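Local coordinates for nucleoporin NUP170 (PDB 5HAX), which probably helps build the scaffold of the nuclear pore complex as a nucleoporin, combining a beta-propeller-like region with a largely helical one, at residues D25-C30 with S305-M310; T113-A118 with A138-I143; P298-E303 with R385-Y390. All coordinates share one frame; numbering follows the deposited sequence.

Interaction 1: D25-C30 with S305-M310; sequences DLDSYC and SKLHLM. With EDO (1,2-ethanediol), chain G.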
loop_
_atom_site.group_PDB
_atom_site.type_symbol
_atom_site.label_atom_id
_atom_site.label_comp_id
_atom_site.label_asym_id
_atom_site.label_seq_id
_atom_site.Cartn_x
_atom_site.Cartn_y
_atom_site.Cartn_z
ATOM N N ASP A 25 -7.470 -4.868 -13.717
ATOM C CA ASP A 25 -6.789 -3.601 -13.513
ATOM C C ASP A 25 -7.804 -2.477 -13.323
ATOM O O ASP A 25 -8.977 -2.594 -13.685
ATOM C CB ASP A 25 -5.873 -3.283 -14.694
ATOM C CG ASP A 25 -6.613 -3.259 -16.019
ATOM O OD1 ASP A 25 -7.006 -2.163 -16.464
ATOM O OD2 ASP A 25 -6.807 -4.338 -16.616
ATOM N N LEU A 26 -7.326 -1.368 -12.750
ATOM C CA LEU A 26 -8.209 -0.257 -12.404
ATOM C C LEU A 26 -8.943 0.282 -13.626
ATOM O O LEU A 26 -10.145 0.567 -13.556
ATOM C CB LEU A 26 -7.405 0.859 -11.738
ATOM C CG LEU A 26 -8.229 2.027 -11.193
ATOM C CD1 LEU A 26 -8.986 1.595 -9.950
ATOM C CD2 LEU A 26 -7.346 3.232 -10.904
ATOM N N ASP A 27 -8.236 0.448 -14.751
ATOM C CA ASP A 27 -8.875 0.958 -15.963
ATOM C C ASP A 27 -10.055 0.096 -16.388
ATOM O O ASP A 27 -10.987 0.595 -17.031
ATOM C CB ASP A 27 -7.866 1.032 -17.114
ATOM C CG ASP A 27 -6.812 2.105 -16.912
ATOM O OD1 ASP A 27 -5.751 2.020 -17.566
ATOM O OD2 ASP A 27 -7.036 3.034 -16.109
ATOM N N SER A 28 -10.041 -1.191 -16.036
ATOM C CA SER A 28 -11.034 -2.123 -16.560
ATOM C C SER A 28 -12.362 -2.040 -15.822
ATOM O O SER A 28 -13.409 -2.299 -16.427
ATOM C CB SER A 28 -10.500 -3.553 -16.496
ATOM O OG SER A 28 -9.332 -3.692 -17.287
ATOM N N TYR A 29 -12.353 -1.700 -14.530
ATOM C CA TYR A 29 -13.590 -1.529 -13.780
ATOM C C TYR A 29 -13.874 -0.075 -13.432
ATOM O O TYR A 29 -14.854 0.200 -12.729
ATOM C CB TYR A 29 -13.582 -2.403 -12.512
ATOM C CG TYR A 29 -12.584 -2.058 -11.425
ATOM C CD1 TYR A 29 -11.385 -2.751 -11.308
ATOM C CD2 TYR A 29 -12.867 -1.081 -10.479
ATOM C CE1 TYR A 29 -10.483 -2.456 -10.299
ATOM C CE2 TYR A 29 -11.973 -0.780 -9.470
ATOM C CZ TYR A 29 -10.785 -1.471 -9.383
ATOM O OH TYR A 29 -9.897 -1.171 -8.375
ATOM N N CYS A 30 -13.058 0.861 -13.923
ATOM C CA CYS A 30 -13.375 2.284 -13.878
ATOM C C CYS A 30 -13.418 2.826 -15.300
ATOM O O CYS A 30 -12.781 3.837 -15.611
ATOM C CB CYS A 30 -12.350 3.051 -13.034
ATOM S SG CYS A 30 -12.440 2.718 -11.261
ATOM N N SER A 305 -2.694 2.105 -16.397
ATOM C CA SER A 305 -2.010 2.728 -17.525
ATOM C C SER A 305 -2.611 4.089 -17.860
ATOM O O SER A 305 -1.886 5.083 -17.985
ATOM C CB SER A 305 -2.076 1.810 -18.745
ATOM O OG SER A 305 -1.586 2.464 -19.900
ATOM N N LYS A 306 -3.934 4.151 -18.010
ATOM C CA LYS A 306 -4.607 5.360 -18.472
ATOM C C LYS A 306 -4.917 6.329 -17.335
ATOM O O LYS A 306 -4.535 7.502 -17.400
ATOM C CB LYS A 306 -5.894 4.977 -19.210
ATOM C CG LYS A 306 -5.650 4.207 -20.502
ATOM C CD LYS A 306 -6.933 3.600 -21.046
ATOM C CE LYS A 306 -6.661 2.743 -22.273
ATOM N NZ LYS A 306 -7.858 1.967 -22.695
ATOM N N LEU A 307 -5.602 5.865 -16.289
ATOM C CA LEU A 307 -5.996 6.743 -15.191
ATOM C C LEU A 307 -4.761 7.173 -14.409
ATOM O O LEU A 307 -4.110 6.353 -13.754
ATOM C CB LEU A 307 -7.005 6.044 -14.286
ATOM C CG LEU A 307 -8.369 5.764 -14.922
ATOM C CD1 LEU A 307 -9.240 4.959 -13.972
ATOM C CD2 LEU A 307 -9.068 7.059 -15.322
ATOM N N HIS A 308 -4.449 8.467 -14.470
ATOM C CA HIS A 308 -3.269 9.038 -13.835
ATOM C C HIS A 308 -3.539 9.645 -12.466
ATOM O O HIS A 308 -2.616 9.728 -11.649
ATOM C CB HIS A 308 -2.671 10.137 -14.721
ATOM C CG HIS A 308 -1.821 9.629 -15.845
ATOM N ND1 HIS A 308 -2.269 8.700 -16.760
ATOM C CD2 HIS A 308 -0.556 9.941 -16.215
ATOM C CE1 HIS A 308 -1.312 8.453 -17.637
ATOM N NE2 HIS A 308 -0.263 9.195 -17.330
ATOM N N LEU A 309 -4.768 10.081 -12.192
ATOM C CA LEU A 309 -4.987 11.019 -11.101
ATOM C C LEU A 309 -6.419 10.917 -10.598
ATOM O O LEU A 309 -7.354 10.784 -11.391
ATOM C CB LEU A 309 -4.694 12.446 -11.578
ATOM C CG LEU A 309 -4.582 13.550 -10.534
ATOM C CD1 LEU A 309 -3.348 13.340 -9.673
ATOM C CD2 LEU A 309 -4.544 14.903 -11.226
ATOM N N MET A 310 -6.578 10.989 -9.277
ATOM C CA MET A 310 -7.877 11.162 -8.645
ATOM C C MET A 310 -7.976 12.574 -8.087
ATOM O O MET A 310 -7.019 13.086 -7.497
ATOM C CB MET A 310 -8.100 10.150 -7.516
ATOM C CG MET A 310 -9.543 10.109 -7.021
ATOM S SD MET A 310 -9.751 9.282 -5.431
ATOM C CE MET A 310 -9.082 10.517 -4.317
HETATM C C1 EDO G . -9.949 3.996 -18.344
HETATM O O1 EDO G . -10.851 2.885 -18.360
HETATM C C2 EDO G . -10.729 5.292 -18.535
HETATM O O2 EDO G . -11.772 5.369 -17.557
HETATM O O HOH W 1 -4.357 -0.444 -16.904
#
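Asp27, on the weakly bonded helical turn around 26-29, turns its carboxylate onto the backbone entering strand 307-313. Its CG stands anti to the carbonyl carbon (chi1 -69°), sending both oxygens across to two successive amides. Lys306 N donates to Asp27 OD1 at 2.8 Å, almost straight at 169°, and Leu307 N to Asp27 OD2 at 3.2 Å; each oxygen uses its syn lone pair. Ser305 N adds a weak bond to Asp27 OD1, and a water that accepts from Ser305 N donates to Asp27 OD1 and Asp25 OD1.

Leu307, also with CG anti to its carbonyl carbon, runs antiparallel alongside Asp27. Its CD1 rests 3.8 Å from Cys30 CB and 4.0 Å from Leu26 CD2; Leu26, CG anti to its backbone N, stands roughly perpendicular to Leu307, and Cys30 holds SG anti to its carbonyl carbon. Lys306 runs on extended, leaving its NZ 5.5 Å from Asp27 OD1. A 1,2-ethanediol, probably from the crystallisation liquor, bridges Asp27 O and Cys30 O through its hydroxyls.

Met by backbone N-H groups and a water, with no ion pair to nearby Lys306, the carboxylate is probably ionised and fastens the N-terminal turn to a propeller blade.

Interaction 2: T113-A118 with A138-I143; sequences TITAVA and ATTSEI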
loop_
_atom_site.group_PDB
_atom_site.type_symbol
_atom_site.label_atom_id
_atom_site.label_comp_id
_atom_site.label_asym_id
_atom_site.label_seq_id
_atom_site.Cartn_x
_atom_site.Cartn_y
_atom_site.Cartn_z
ATOM N N THR A 113 9.774 32.342 11.362
ATOM C CA THR A 113 8.651 31.420 11.497
ATOM C C THR A 113 8.756 30.272 10.499
ATOM O O THR A 113 8.991 30.488 9.307
ATOM C CB THR A 113 7.334 32.171 11.286
ATOM O OG1 THR A 113 7.282 33.305 12.160
ATOM C CG2 THR A 113 6.137 31.264 11.553
ATOM N N ILE A 114 8.565 29.050 10.990
ATOM C CA ILE A 114 8.534 27.870 10.132
ATOM C C ILE A 114 7.174 27.794 9.452
ATOM O O ILE A 114 6.131 27.885 10.111
ATOM C CB ILE A 114 8.818 26.597 10.949
ATOM C CG1 ILE A 114 10.267 26.599 11.441
ATOM C CG2 ILE A 114 8.556 25.343 10.112
ATOM C CD1 ILE A 114 10.555 25.553 12.498
ATOM N N THR A 115 7.183 27.604 8.130
ATOM C CA THR A 115 5.961 27.532 7.341
ATOM C C THR A 115 5.722 26.169 6.705
ATOM O O THR A 115 4.598 25.902 6.267
ATOM C CB THR A 115 5.981 28.597 6.233
ATOM O OG1 THR A 115 7.165 28.452 5.442
ATOM C CG2 THR A 115 5.944 29.999 6.839
ATOM N N ALA A 116 6.732 25.307 6.646
ATOM C CA ALA A 116 6.565 23.973 6.087
ATOM C C ALA A 116 7.725 23.097 6.538
ATOM O O ALA A 116 8.843 23.581 6.738
ATOM C CB ALA A 116 6.490 24.008 4.556
ATOM N N VAL A 117 7.438 21.806 6.696
ATOM C CA VAL A 117 8.428 20.803 7.079
ATOM C C VAL A 117 8.109 19.515 6.329
ATOM O O VAL A 117 6.938 19.160 6.161
ATOM C CB VAL A 117 8.431 20.556 8.605
ATOM C CG1 VAL A 117 9.447 19.479 8.976
ATOM C CG2 VAL A 117 8.720 21.846 9.360
ATOM N N ALA A 118 9.149 18.809 5.884
ATOM C CA ALA A 118 8.954 17.562 5.158
ATOM C C ALA A 118 10.174 16.665 5.317
ATOM O O ALA A 118 11.289 17.129 5.567
ATOM C CB ALA A 118 8.681 17.815 3.672
ATOM N N ALA A 138 11.311 24.832 6.000
ATOM C CA ALA A 138 11.091 26.095 5.305
ATOM C C ALA A 138 10.575 27.140 6.285
ATOM O O ALA A 138 9.621 26.884 7.027
ATOM C CB ALA A 138 10.098 25.915 4.156
ATOM N N THR A 139 11.208 28.310 6.283
ATOM C CA THR A 139 10.769 29.456 7.068
ATOM C C THR A 139 10.390 30.596 6.126
ATOM O O THR A 139 10.468 30.473 4.902
ATOM C CB THR A 139 11.857 29.916 8.047
ATOM O OG1 THR A 139 12.914 30.565 7.327
ATOM C CG2 THR A 139 12.419 28.738 8.834
ATOM N N THR A 140 9.982 31.722 6.714
ATOM C CA THR A 140 9.664 32.902 5.919
ATOM C C THR A 140 10.906 33.563 5.336
ATOM O O THR A 140 10.769 34.487 4.528
ATOM C CB THR A 140 8.896 33.923 6.763
ATOM O OG1 THR A 140 9.651 34.250 7.934
ATOM C CG2 THR A 140 7.542 33.366 7.177
ATOM N N SER A 141 12.100 33.105 5.713
ATOM C CA SER A 141 13.355 33.694 5.264
ATOM C C SER A 141 14.248 32.736 4.488
ATOM O O SER A 141 15.033 33.196 3.656
ATOM C CB SER A 141 14.142 34.234 6.469
ATOM O OG SER A 141 15.319 34.904 6.057
ATOM N N GLU A 142 14.153 31.428 4.722
ATOM C CA GLU A 142 15.075 30.488 4.095
ATOM C C GLU A 142 14.513 29.076 4.184
ATOM O O GLU A 142 13.564 28.804 4.925
ATOM C CB GLU A 142 16.454 30.557 4.759
ATOM C CG GLU A 142 16.420 30.233 6.246
ATOM C CD GLU A 142 17.728 30.540 6.948
ATOM O OE1 GLU A 142 17.747 30.533 8.197
ATOM O OE2 GLU A 142 18.736 30.786 6.252
ATOM N N ILE A 143 15.122 28.177 3.408
ATOM C CA ILE A 143 14.888 26.739 3.501
ATOM C C ILE A 143 16.173 26.090 3.995
ATOM O O ILE A 143 17.269 26.429 3.533
ATOM C CB ILE A 143 14.457 26.122 2.155
ATOM C CG1 ILE A 143 13.150 26.751 1.660
ATOM C CG2 ILE A 143 14.283 24.615 2.300
ATOM C CD1 ILE A 143 13.343 28.003 0.830
HETATM O O HOH W 2 7.757 30.242 3.648
#
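Ala138 O is gripped by two backbone N-H groups: a firm bond from Thr115 N at 2.8 Å, in the carbonyl plane and 164° at the hydrogen, and a weak one from Ala116 N at 3.3 Å. Ile114 CA adds a CA-H...O contact to the same Ala138 O at 3.4 Å. Two consecutive residues, Thr115 and Ala116, thus face the single Ala138, which defines a classic beta bulge and shifts the antiparallel register by one. Beyond the bulge Ala138 N returns a bond to Ala116 O at 2.9 Å, making a hydrogen-bonded pair whose CB atoms lie on one face. Before it, Thr140 N reaches Thr113 O at 3.0 Å, nearly along the C=O axis but bent to 137° at the hydrogen.

Three threonine side chains shape the bulge and the turn beside it. Thr115 tucks OG1 over its own backbone, flanked by N and C (chi1 55°); there OG1 is hydrogen-bonded to Val176 O and receives a water that also donates to Thr139 O. That rotation turns its CG2 toward Thr140, whose CG2 meets Thr115 CG2 at 3.7 Å, the side chains set roughly perpendicular. Thr139 tucks OG1 in likewise, and it accepts from Ser141 N and Glu142 N, an ST turn and ST motif that fix the bend into the next strand. Thr139 CG2 touches Ile114 CG1 at 4.0 Å.

Strand 114-120 is an end strand of its antiparallel blade, beside strand 133-139, which hairpins into strand 142-151. Ala116 and Ala138 pack on Ile179 of strand 178-181 in one neighbouring sheet, while Ile114 and Val117 touch Ser87 and Trp85 of strand 83-88 in another, so the bulged strand is wedged between two blades of the propeller.

Interaction 3: P298-E303 with R385-Y390; sequences PIPATE and RFSPGY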
loop_
_atom_site.group_PDB
_atom_site.type_symbol
_atom_site.label_atom_id
_atom_site.label_comp_id
_atom_site.label_asym_id
_atom_site.label_seq_id
_atom_site.Cartn_x
_atom_site.Cartn_y
_atom_site.Cartn_z
ATOM N N PRO A 298 -2.143 11.059 -6.888
ATOM C CA PRO A 298 -1.623 10.386 -8.085
ATOM C C PRO A 298 -1.893 8.890 -8.055
ATOM O O PRO A 298 -1.909 8.256 -6.997
ATOM C CB PRO A 298 -0.119 10.682 -8.037
ATOM C CG PRO A 298 0.013 11.879 -7.157
ATOM C CD PRO A 298 -1.070 11.737 -6.139
ATOM N N ILE A 299 -2.109 8.333 -9.238
ATOM C CA ILE A 299 -2.272 6.895 -9.439
ATOM C C ILE A 299 -1.057 6.408 -10.222
ATOM O O ILE A 299 -0.841 6.861 -11.354
ATOM C CB ILE A 299 -3.579 6.571 -10.181
ATOM C CG1 ILE A 299 -4.776 7.088 -9.372
ATOM C CG2 ILE A 299 -3.697 5.068 -10.417
ATOM C CD1 ILE A 299 -6.099 7.028 -10.107
ATOM N N PRO A 300 -0.243 5.505 -9.675
ATOM C CA PRO A 300 1.003 5.128 -10.351
ATOM C C PRO A 300 0.757 4.241 -11.563
ATOM O O PRO A 300 -0.286 3.598 -11.706
ATOM C CB PRO A 300 1.779 4.381 -9.262
ATOM C CG PRO A 300 0.719 3.798 -8.394
ATOM C CD PRO A 300 -0.417 4.784 -8.401
ATOM N N ALA A 301 1.757 4.213 -12.449
ATOM C CA ALA A 301 1.653 3.420 -13.671
ATOM C C ALA A 301 1.586 1.929 -13.374
ATOM O O ALA A 301 1.042 1.160 -14.176
ATOM C CB ALA A 301 2.833 3.720 -14.595
ATOM N N THR A 302 2.133 1.500 -12.236
ATOM C CA THR A 302 2.028 0.098 -11.844
ATOM C C THR A 302 0.582 -0.305 -11.594
ATOM O O THR A 302 0.223 -1.474 -11.778
ATOM C CB THR A 302 2.868 -0.157 -10.591
ATOM O OG1 THR A 302 2.439 0.718 -9.541
ATOM C CG2 THR A 302 4.340 0.091 -10.877
ATOM N N GLU A 303 -0.260 0.645 -11.186
ATOM C CA GLU A 303 -1.650 0.362 -10.851
ATOM C C GLU A 303 -2.574 0.495 -12.054
ATOM O O GLU A 303 -3.513 -0.296 -12.203
ATOM C CB GLU A 303 -2.114 1.295 -9.728
ATOM C CG GLU A 303 -3.519 1.003 -9.219
ATOM C CD GLU A 303 -3.842 1.739 -7.930
ATOM O OE1 GLU A 303 -3.083 2.658 -7.558
ATOM O OE2 GLU A 303 -4.852 1.395 -7.284
ATOM N N ARG A 385 -6.053 9.001 -1.062
ATOM C CA ARG A 385 -6.183 7.704 -1.717
ATOM C C ARG A 385 -4.844 6.985 -1.665
ATOM O O ARG A 385 -3.802 7.579 -1.961
ATOM C CB ARG A 385 -6.644 7.835 -3.173
ATOM C CG ARG A 385 -6.885 6.492 -3.864
ATOM C CD ARG A 385 -7.047 6.643 -5.373
ATOM N NE ARG A 385 -7.356 5.370 -6.024
ATOM C CZ ARG A 385 -6.449 4.469 -6.395
ATOM N NH1 ARG A 385 -5.157 4.680 -6.179
ATOM N NH2 ARG A 385 -6.837 3.343 -6.979
ATOM N N PHE A 386 -4.881 5.707 -1.288
ATOM C CA PHE A 386 -3.711 4.841 -1.285
ATOM C C PHE A 386 -4.013 3.599 -2.107
ATOM O O PHE A 386 -5.113 3.044 -2.023
ATOM C CB PHE A 386 -3.315 4.437 0.143
ATOM C CG PHE A 386 -3.118 5.601 1.068
ATOM C CD1 PHE A 386 -1.921 6.291 1.084
ATOM C CD2 PHE A 386 -4.128 6.001 1.926
ATOM C CE1 PHE A 386 -1.733 7.361 1.934
ATOM C CE2 PHE A 386 -3.946 7.071 2.778
ATOM C CZ PHE A 386 -2.747 7.751 2.782
ATOM N N SER A 387 -3.043 3.178 -2.917
ATOM C CA SER A 387 -3.169 1.936 -3.671
ATOM C C SER A 387 -3.496 0.797 -2.708
ATOM O O SER A 387 -2.944 0.747 -1.608
ATOM C CB SER A 387 -1.884 1.624 -4.442
ATOM O OG SER A 387 -1.575 2.645 -5.374
ATOM N N PRO A 388 -4.385 -0.125 -3.113
ATOM C CA PRO A 388 -5.055 -0.250 -4.411
ATOM C C PRO A 388 -6.380 0.513 -4.502
ATOM O O PRO A 388 -7.215 0.168 -5.340
ATOM C CB PRO A 388 -5.290 -1.754 -4.517
ATOM C CG PRO A 388 -5.572 -2.155 -3.109
ATOM C CD PRO A 388 -4.765 -1.230 -2.216
ATOM N N GLY A 389 -6.573 1.526 -3.657
ATOM C CA GLY A 389 -7.776 2.338 -3.721
ATOM C C GLY A 389 -8.382 2.691 -2.377
ATOM O O GLY A 389 -9.512 3.189 -2.322
ATOM N N TYR A 390 -7.656 2.438 -1.290
ATOM C CA TYR A 390 -8.125 2.822 0.038
ATOM C C TYR A 390 -8.369 4.327 0.084
ATOM O O TYR A 390 -7.462 5.115 -0.191
ATOM C CB TYR A 390 -7.095 2.421 1.096
ATOM C CG TYR A 390 -6.657 0.972 1.061
ATOM C CD1 TYR A 390 -7.545 -0.047 0.728
ATOM C CD2 TYR A 390 -5.345 0.622 1.366
ATOM C CE1 TYR A 390 -7.134 -1.371 0.704
ATOM C CE2 TYR A 390 -4.928 -0.693 1.345
ATOM C CZ TYR A 390 -5.824 -1.686 1.016
ATOM O OH TYR A 390 -5.397 -2.997 0.993
HETATM O O HOH W 3 -3.723 7.058 -5.181
#
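Two turns from separate beta sheets of the propeller meet here: the loop joining strands 293-298 and 307-313, and the hairpin turn joining strands 380-386 and 390-395. An end-on, two-nitrogen salt bridge ties them. Arg385 has CG anti to its backbone N and stays extended as far as NE, while Glu303, likewise extended, comes tip to tip with it. Arg385 NH2 binds Glu303 OE2 at 2.8 Å, and Arg385 NH1 binds Glu303 OE1 at 3.2 Å. Both oxygens lie close to the guanidinium plane, yet the carboxylate is twisted 45° against that plane and is entered from above its own.

Ser387 OG donates to Glu303 OE1 at 2.7 Å, so this oxygen accepts from two donors, one charged and one neutral. The guanidinium lies between Ile299 CG1, 3.9 Å above one face, and Gly389 CA, 3.4 Å above the other, both offset toward the rim. At its edge a water accepts from Arg385 NH1 at 3.0 Å and donates to Pro298 O. The turn that presents these groups has a cis peptide bond before Pro388. At Gly389's backbone angles (phi 138°, psi 11°) a CB would press on the carbonyl O of Pro388, so glycine suits the position; Gly389 and Tyr390 both face Phe386, a classic beta bulge. Buried opposite charges paired this way should probably both stay ionised.

Phe459 of helix 456-459 covers Glu303 and Ser387, and Phe320 of strand 318-324 touches both Ile299 and Arg385. On the loop side, Pro298 and Pro300 pack on Asp236 of strand 230-236. Strands 293-298 and 380-386 are each an end strand of their sheet, so the contact joins the end strands of two sheets through their connecting loops.

Interactions 1 and 3 are neighbours, their centres 9 Å apart, because 298-303 and 305-310 are consecutive, the loop and the strand it leads into. His308 O meets Ile299 N at 2.8 Å, probably a hydrogen bond from the first loop residue back to strand 307-313, and Met310 SD packs on Arg385 CD at 3.8 Å. Along the chain their segments alternate, so the N-terminal turn and the 385-390 hairpin are both held to this connection, through different residues. Interaction 2 is separate, its centre about 36 Å from that of interaction 1 and 30 Å from that of interaction 3, with nearest atoms about 19 and 15 Å away. It is local to one blade, nested in sequence inside interaction 1.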